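PDB 4U3W: 2-aminomuconate 6-semialdehyde dehydrogenase from Burkholderia cenocepacia, which probably catalyses the oxidation of 2-aminomuconate 6-semialdehyde to 2-aminomuconate with NAD(+) as the electron acceptor. Local coordinates for residues V314-F319 against P418-A423; R321-L326 against C414-F419. All coordinates share one frame; numbering follows the deposited sequence.

How the contacts relate
Contact 1 lies within the mixed sheet that contains strands 309-315 and 413-419, contact 2 on its face, their centres about 10 Å apart. Along the chain, strand 309-315 comes first and helix 319-331 follows directly; strand 413-419 returns much later and serves both. Contact 1 joins the C-terminal ends of the two parallel strands and uses P418 and F419; contact 2 sets the helix on C414 and I416, further back on the same strand. A probable hydrogen bond from V314 N to A417 O (2.9 Å) and packing of V314 and F319 on I416 connect them. Together they tie strand, turn and helix into what corresponds to the catalytic domain of aldehyde dehydrogenases; no other subunit touches the segments of either contact.

Contact 1 (V314-F319 against P418-A423); sequences VERPIF and PFDDEA
Two neighbouring parallel strands, 309-315 and 413-419, pair here at their C-terminal ends, and a salt bridge extends the contact into the turns beyond. F419 N donates to V314 O at 3.0 Å, from above the carbonyl plane, while R316 N meets F419 O at 2.8 Å nearly along the C=O axis, so F419 is held by both its NH and its carbonyl. Past the strands, the R316 chain bends at chi3 (-61°) and presents its side edge to D420: R316 NE reaches D420 OD1 at 2.8 Å and R316 NH2 reaches D420 OD2 at 3.1 Å. Both bonds are nearly straight and use syn lone pairs, a bidentate grip, and the P418 ring lies over one guanidinium face. P418 CD also sits over the F319 ring, 4.1 Å from its centroid, a CH-pi contact. On the other side of the sheet, E315 CB lies over the F419 ring in a second CH-pi contact. The E315 side chain is extended; its OE1 accepts from A283 N, and a water donates to both E315 OE2 and D420 O. The F419 ring continues edge-to-face onto F282 and packs against V280 of strand 277-281 and against helix 422-430.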
loop_
_atom_site.group_PDB
_atom_site.type_symbol
_atom_site.label_atom_id
_atom_site.label_comp_id
_atom_site.label_asym_id
_atom_site.label_seq_id
_atom_site.Cartn_x
_atom_site.Cartn_y
_atom_site.Cartn_z
ATOM N N VAL A 314 25.586 -26.577 -13.922
ATOM C CA VAL A 314 25.434 -27.618 -12.899
ATOM C C VAL A 314 26.750 -27.733 -12.136
ATOM O O VAL A 314 27.822 -27.757 -12.738
ATOM C CB VAL A 314 25.042 -28.975 -13.530
ATOM C CG1 VAL A 314 24.885 -30.081 -12.471
ATOM C CG2 VAL A 314 23.736 -28.811 -14.345
ATOM N N GLU A 315 26.665 -27.762 -10.808
ATOM C CA GLU A 315 27.866 -27.816 -10.002
ATOM C C GLU A 315 28.625 -29.114 -10.327
ATOM O O GLU A 315 28.016 -30.190 -10.448
ATOM C CB GLU A 315 27.534 -27.714 -8.509
ATOM C CG GLU A 315 28.729 -27.379 -7.665
ATOM C CD GLU A 315 28.343 -27.228 -6.171
ATOM O OE1 GLU A 315 27.135 -27.175 -5.845
ATOM O OE2 GLU A 315 29.271 -27.191 -5.364
ATOM N N ARG A 316 29.945 -29.010 -10.459
ATOM C CA ARG A 316 30.731 -30.090 -11.058
ATOM C C ARG A 316 30.532 -31.507 -10.438
ATOM O O ARG A 316 30.482 -32.464 -11.188
ATOM C CB ARG A 316 32.233 -29.723 -11.036
ATOM C CG ARG A 316 33.091 -30.570 -11.959
ATOM C CD ARG A 316 34.528 -30.115 -11.924
ATOM N NE ARG A 316 34.685 -28.730 -12.356
ATOM C CZ ARG A 316 34.738 -28.344 -13.626
ATOM N NH1 ARG A 316 34.608 -29.227 -14.606
ATOM N NH2 ARG A 316 34.902 -27.066 -13.922
ATOM N N PRO A 317 30.388 -31.651 -9.091
ATOM C CA PRO A 317 30.265 -33.047 -8.627
ATOM C C PRO A 317 29.035 -33.839 -9.130
ATOM O O PRO A 317 29.077 -35.066 -9.122
ATOM C CB PRO A 317 30.196 -32.905 -7.097
ATOM C CG PRO A 317 30.868 -31.636 -6.810
ATOM C CD PRO A 317 30.518 -30.717 -7.955
ATOM N N ILE A 318 27.962 -33.180 -9.580
ATOM C CA ILE A 318 26.833 -33.931 -10.105
ATOM C C ILE A 318 26.651 -33.722 -11.613
ATOM O O ILE A 318 25.629 -34.134 -12.175
ATOM C CB ILE A 318 25.497 -33.545 -9.394
ATOM C CG1 ILE A 318 25.258 -32.036 -9.444
ATOM C CG2 ILE A 318 25.453 -34.051 -7.940
ATOM C CD1 ILE A 318 23.793 -31.666 -9.226
ATOM N N PHE A 319 27.610 -33.055 -12.260
ATOM C CA PHE A 319 27.427 -32.653 -13.672
ATOM C C PHE A 319 27.194 -33.860 -14.595
ATOM O O PHE A 319 26.198 -33.915 -15.325
ATOM C CB PHE A 319 28.639 -31.822 -14.147
ATOM C CG PHE A 319 28.659 -31.521 -15.641
ATOM C CD1 PHE A 319 27.880 -30.501 -16.183
ATOM C CD2 PHE A 319 29.486 -32.225 -16.486
ATOM C CE1 PHE A 319 27.935 -30.222 -17.559
ATOM C CE2 PHE A 319 29.525 -31.953 -17.839
ATOM C CZ PHE A 319 28.734 -30.951 -18.379
ATOM N N PRO A 418 29.587 -27.223 -16.469
ATOM C CA PRO A 418 29.887 -27.352 -15.038
ATOM C C PRO A 418 30.297 -26.029 -14.407
ATOM O O PRO A 418 30.879 -25.209 -15.127
ATOM C CB PRO A 418 31.074 -28.316 -15.017
ATOM C CG PRO A 418 31.804 -27.991 -16.316
ATOM C CD PRO A 418 30.715 -27.653 -17.318
ATOM N N PHE A 419 30.060 -25.856 -13.102
ATOM C CA PHE A 419 30.662 -24.742 -12.377
ATOM C C PHE A 419 31.241 -25.250 -11.054
ATOM O O PHE A 419 30.895 -26.354 -10.594
ATOM C CB PHE A 419 29.648 -23.588 -12.165
ATOM C CG PHE A 419 28.558 -23.864 -11.160
ATOM C CD1 PHE A 419 27.379 -24.496 -11.557
ATOM C CD2 PHE A 419 28.664 -23.427 -9.845
ATOM C CE1 PHE A 419 26.336 -24.730 -10.665
ATOM C CE2 PHE A 419 27.633 -23.669 -8.908
ATOM C CZ PHE A 419 26.458 -24.323 -9.314
ATOM N N ASP A 420 32.124 -24.459 -10.447
ATOM C CA ASP A 420 32.758 -24.868 -9.194
ATOM C C ASP A 420 32.340 -24.094 -7.961
ATOM O O ASP A 420 32.377 -24.640 -6.871
ATOM C CB ASP A 420 34.279 -24.786 -9.349
ATOM C CG ASP A 420 34.785 -25.745 -10.394
ATOM O OD1 ASP A 420 34.551 -26.965 -10.222
ATOM O OD2 ASP A 420 35.337 -25.263 -11.412
ATOM N N ASP A 421 32.020 -22.812 -8.090
ATOM C CA ASP A 421 31.567 -22.093 -6.917
ATOM C C ASP A 421 30.505 -20.999 -7.163
ATOM O O ASP A 421 30.192 -20.573 -8.303
ATOM C CB ASP A 421 32.764 -21.502 -6.145
ATOM C CG ASP A 421 33.600 -20.560 -6.974
ATOM O OD1 ASP A 421 33.142 -19.417 -7.185
ATOM O OD2 ASP A 421 34.739 -20.946 -7.356
ATOM N N GLU A 422 29.939 -20.583 -6.044
ATOM C CA GLU A 422 28.786 -19.726 -6.049
ATOM C C GLU A 422 29.048 -18.346 -6.665
ATOM O O GLU A 422 28.272 -17.894 -7.503
ATOM C CB GLU A 422 28.282 -19.580 -4.629
ATOM C CG GLU A 422 26.934 -18.907 -4.580
ATOM C CD GLU A 422 26.410 -18.900 -3.162
ATOM O OE1 GLU A 422 26.032 -19.968 -2.674
ATOM O OE2 GLU A 422 26.389 -17.832 -2.535
ATOM N N ALA A 423 30.131 -17.679 -6.268
ATOM C CA ALA A 423 30.399 -16.353 -6.814
ATOM C C ALA A 423 30.589 -16.413 -8.345
ATOM O O ALA A 423 30.185 -15.501 -9.092
ATOM C CB ALA A 423 31.626 -15.750 -6.127
HETATM O O HOH W 1 31.719 -27.346 -6.225
#

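Contact 2 (R321-L326 against C414-F419); sequences RFVAAL and CHIAPF
Helix 319-331 packs on strand 413-419 as one of the helices layered on the seven-stranded sheet that corresponds to the catalytic domain of aldehyde dehydrogenases. The short segments run nearly antiparallel, at 160°, with their axes 10.0 Å apart, and no hydrogen bond crosses between them: the interface is wholly side chain on side chain. F322 and, one turn on, L326 point at the strand, while V323 meets it from the flank with CG2; C414 and I416, alternate residues of the strand, receive them. I416 is the central piece. Its chi1 of -44° sets CG1 beside the backbone N and CG2 anti to it, so the two branches part company. I416 CG2 touches V323 CG2 at 4.1 Å, the two side chains running past one another head to tail, and comes more loosely to the oblique ring of F322, 4.5 Å from F322 CD1. The other branch, fully extended at chi2, carries I416 CD1 to L326 CD2 at 3.7 Å, the closest approach in the contact. The same methyl, L326 CD2, also reaches C414 SG at 4.0 Å, so it bridges two strand residues. F322 leans on V291 and V294 of helix 287-299 and on V314, L326 and I416 both touch I394 of strand 393-396, and C414 meets S298. A417 points away from the helix, to the opposite face, where it packs on R428 of helix 422-430. A largely parallel sheet between helices, with apolar C414 and I416 turned to one of them, is the layered alpha/beta architecture seen in aldehyde dehydrogenases.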
loop_
_atom_site.group_PDB
_atom_site.type_symbol
_atom_site.label_atom_id
_atom_site.label_comp_id
_atom_site.label_asym_id
_atom_site.label_seq_id
_atom_site.Cartn_x
_atom_site.Cartn_y
_atom_site.Cartn_z
ATOM N N ARG A 321 26.322 -37.060 -14.028
ATOM C CA ARG A 321 25.060 -37.729 -13.693
ATOM C C ARG A 321 23.851 -36.920 -14.156
ATOM O O ARG A 321 22.860 -37.493 -14.629
ATOM C CB ARG A 321 24.935 -37.943 -12.173
ATOM C CG ARG A 321 25.895 -38.925 -11.597
ATOM C CD ARG A 321 25.625 -39.159 -10.071
ATOM N NE ARG A 321 24.192 -39.230 -9.755
ATOM C CZ ARG A 321 23.554 -38.471 -8.861
ATOM N NH1 ARG A 321 24.194 -37.555 -8.143
ATOM N NH2 ARG A 321 22.256 -38.646 -8.668
ATOM N N PHE A 322 23.918 -35.593 -14.000
ATOM C CA PHE A 322 22.805 -34.743 -14.429
ATOM C C PHE A 322 22.645 -34.827 -15.949
ATOM O O PHE A 322 21.537 -34.983 -16.466
ATOM C CB PHE A 322 23.014 -33.290 -13.992
ATOM C CG PHE A 322 21.812 -32.391 -14.248
ATOM C CD1 PHE A 322 21.637 -31.759 -15.472
ATOM C CD2 PHE A 322 20.860 -32.215 -13.263
ATOM C CE1 PHE A 322 20.494 -30.936 -15.700
ATOM C CE2 PHE A 322 19.723 -31.416 -13.468
ATOM C CZ PHE A 322 19.558 -30.765 -14.675
ATOM N N VAL A 323 23.741 -34.706 -16.678
ATOM C CA VAL A 323 23.631 -34.747 -18.140
ATOM C C VAL A 323 23.013 -36.086 -18.576
ATOM O O VAL A 323 22.087 -36.124 -19.366
ATOM C CB VAL A 323 24.992 -34.546 -18.823
ATOM C CG1 VAL A 323 24.810 -34.669 -20.332
ATOM C CG2 VAL A 323 25.571 -33.185 -18.477
ATOM N N ALA A 324 23.514 -37.186 -18.015
ATOM C CA ALA A 324 23.020 -38.521 -18.346
ATOM C C ALA A 324 21.529 -38.686 -18.038
ATOM O O ALA A 324 20.814 -39.218 -18.857
ATOM C CB ALA A 324 23.852 -39.611 -17.587
ATOM N N ALA A 325 21.058 -38.248 -16.861
ATOM C CA ALA A 325 19.620 -38.348 -16.527
ATOM C C ALA A 325 18.736 -37.492 -17.419
ATOM O O ALA A 325 17.622 -37.876 -17.791
ATOM C CB ALA A 325 19.365 -37.947 -15.061
ATOM N N LEU A 326 19.196 -36.301 -17.735
ATOM C CA LEU A 326 18.382 -35.449 -18.607
ATOM C C LEU A 326 18.283 -36.052 -20.006
ATOM O O LEU A 326 17.246 -35.947 -20.693
ATOM C CB LEU A 326 18.975 -34.047 -18.685
ATOM C CG LEU A 326 18.041 -32.992 -19.339
ATOM C CD1 LEU A 326 16.865 -32.606 -18.402
ATOM C CD2 LEU A 326 18.844 -31.781 -19.726
ATOM N N CYS A 414 19.122 -26.963 -24.912
ATOM C CA CYS A 414 19.838 -26.341 -23.818
ATOM C C CYS A 414 21.284 -26.775 -23.936
ATOM O O CYS A 414 21.561 -27.892 -24.379
ATOM C CB CYS A 414 19.259 -26.749 -22.438
ATOM S SG CYS A 414 19.199 -28.517 -22.070
ATOM N N HIS A 415 22.183 -25.881 -23.528
ATOM C CA HIS A 415 23.583 -26.207 -23.321
ATOM C C HIS A 415 23.796 -26.412 -21.784
ATOM O O HIS A 415 23.277 -25.661 -20.984
ATOM C CB HIS A 415 24.507 -25.098 -23.864
ATOM C CG HIS A 415 25.958 -25.319 -23.550
ATOM N ND1 HIS A 415 26.550 -24.859 -22.385
ATOM C CD2 HIS A 415 26.939 -25.960 -24.234
ATOM C CE1 HIS A 415 27.824 -25.217 -22.364
ATOM N NE2 HIS A 415 28.083 -25.893 -23.468
ATOM N N ILE A 416 24.591 -27.400 -21.394
ATOM C CA ILE A 416 24.895 -27.645 -19.954
ATOM C C ILE A 416 26.405 -27.469 -19.719
ATOM O O ILE A 416 27.216 -28.057 -20.456
ATOM C CB ILE A 416 24.418 -29.076 -19.531
ATOM C CG1 ILE A 416 23.016 -29.302 -20.124
ATOM C CG2 ILE A 416 24.414 -29.282 -17.946
ATOM C CD1 ILE A 416 22.352 -30.612 -19.821
ATOM N N ALA A 417 26.790 -26.661 -18.714
ATOM C CA ALA A 417 28.214 -26.502 -18.348
ATOM C C ALA A 417 28.384 -26.757 -16.878
ATOM O O ALA A 417 27.441 -26.558 -16.120
ATOM C CB ALA A 417 28.747 -25.115 -18.690
ATOM N N PRO A 418 29.587 -27.223 -16.469
ATOM C CA PRO A 418 29.887 -27.352 -15.038
ATOM C C PRO A 418 30.297 -26.029 -14.407
ATOM O O PRO A 418 30.879 -25.209 -15.127
ATOM C CB PRO A 418 31.074 -28.316 -15.017
ATOM C CG PRO A 418 31.804 -27.991 -16.316
ATOM C CD PRO A 418 30.715 -27.653 -17.318
ATOM N N PHE A 419 30.060 -25.856 -13.102
ATOM C CA PHE A 419 30.662 -24.742 -12.377
ATOM C C PHE A 419 31.241 -25.250 -11.054
ATOM O O PHE A 419 30.895 -26.354 -10.594
ATOM C CB PHE A 419 29.648 -23.588 -12.165
ATOM C CG PHE A 419 28.558 -23.864 -11.160
ATOM C CD1 PHE A 419 27.379 -24.496 -11.557
ATOM C CD2 PHE A 419 28.664 -23.427 -9.845
ATOM C CE1 PHE A 419 26.336 -24.730 -10.665
ATOM C CE2 PHE A 419 27.633 -23.669 -8.908
ATOM C CZ PHE A 419 26.458 -24.323 -9.314
#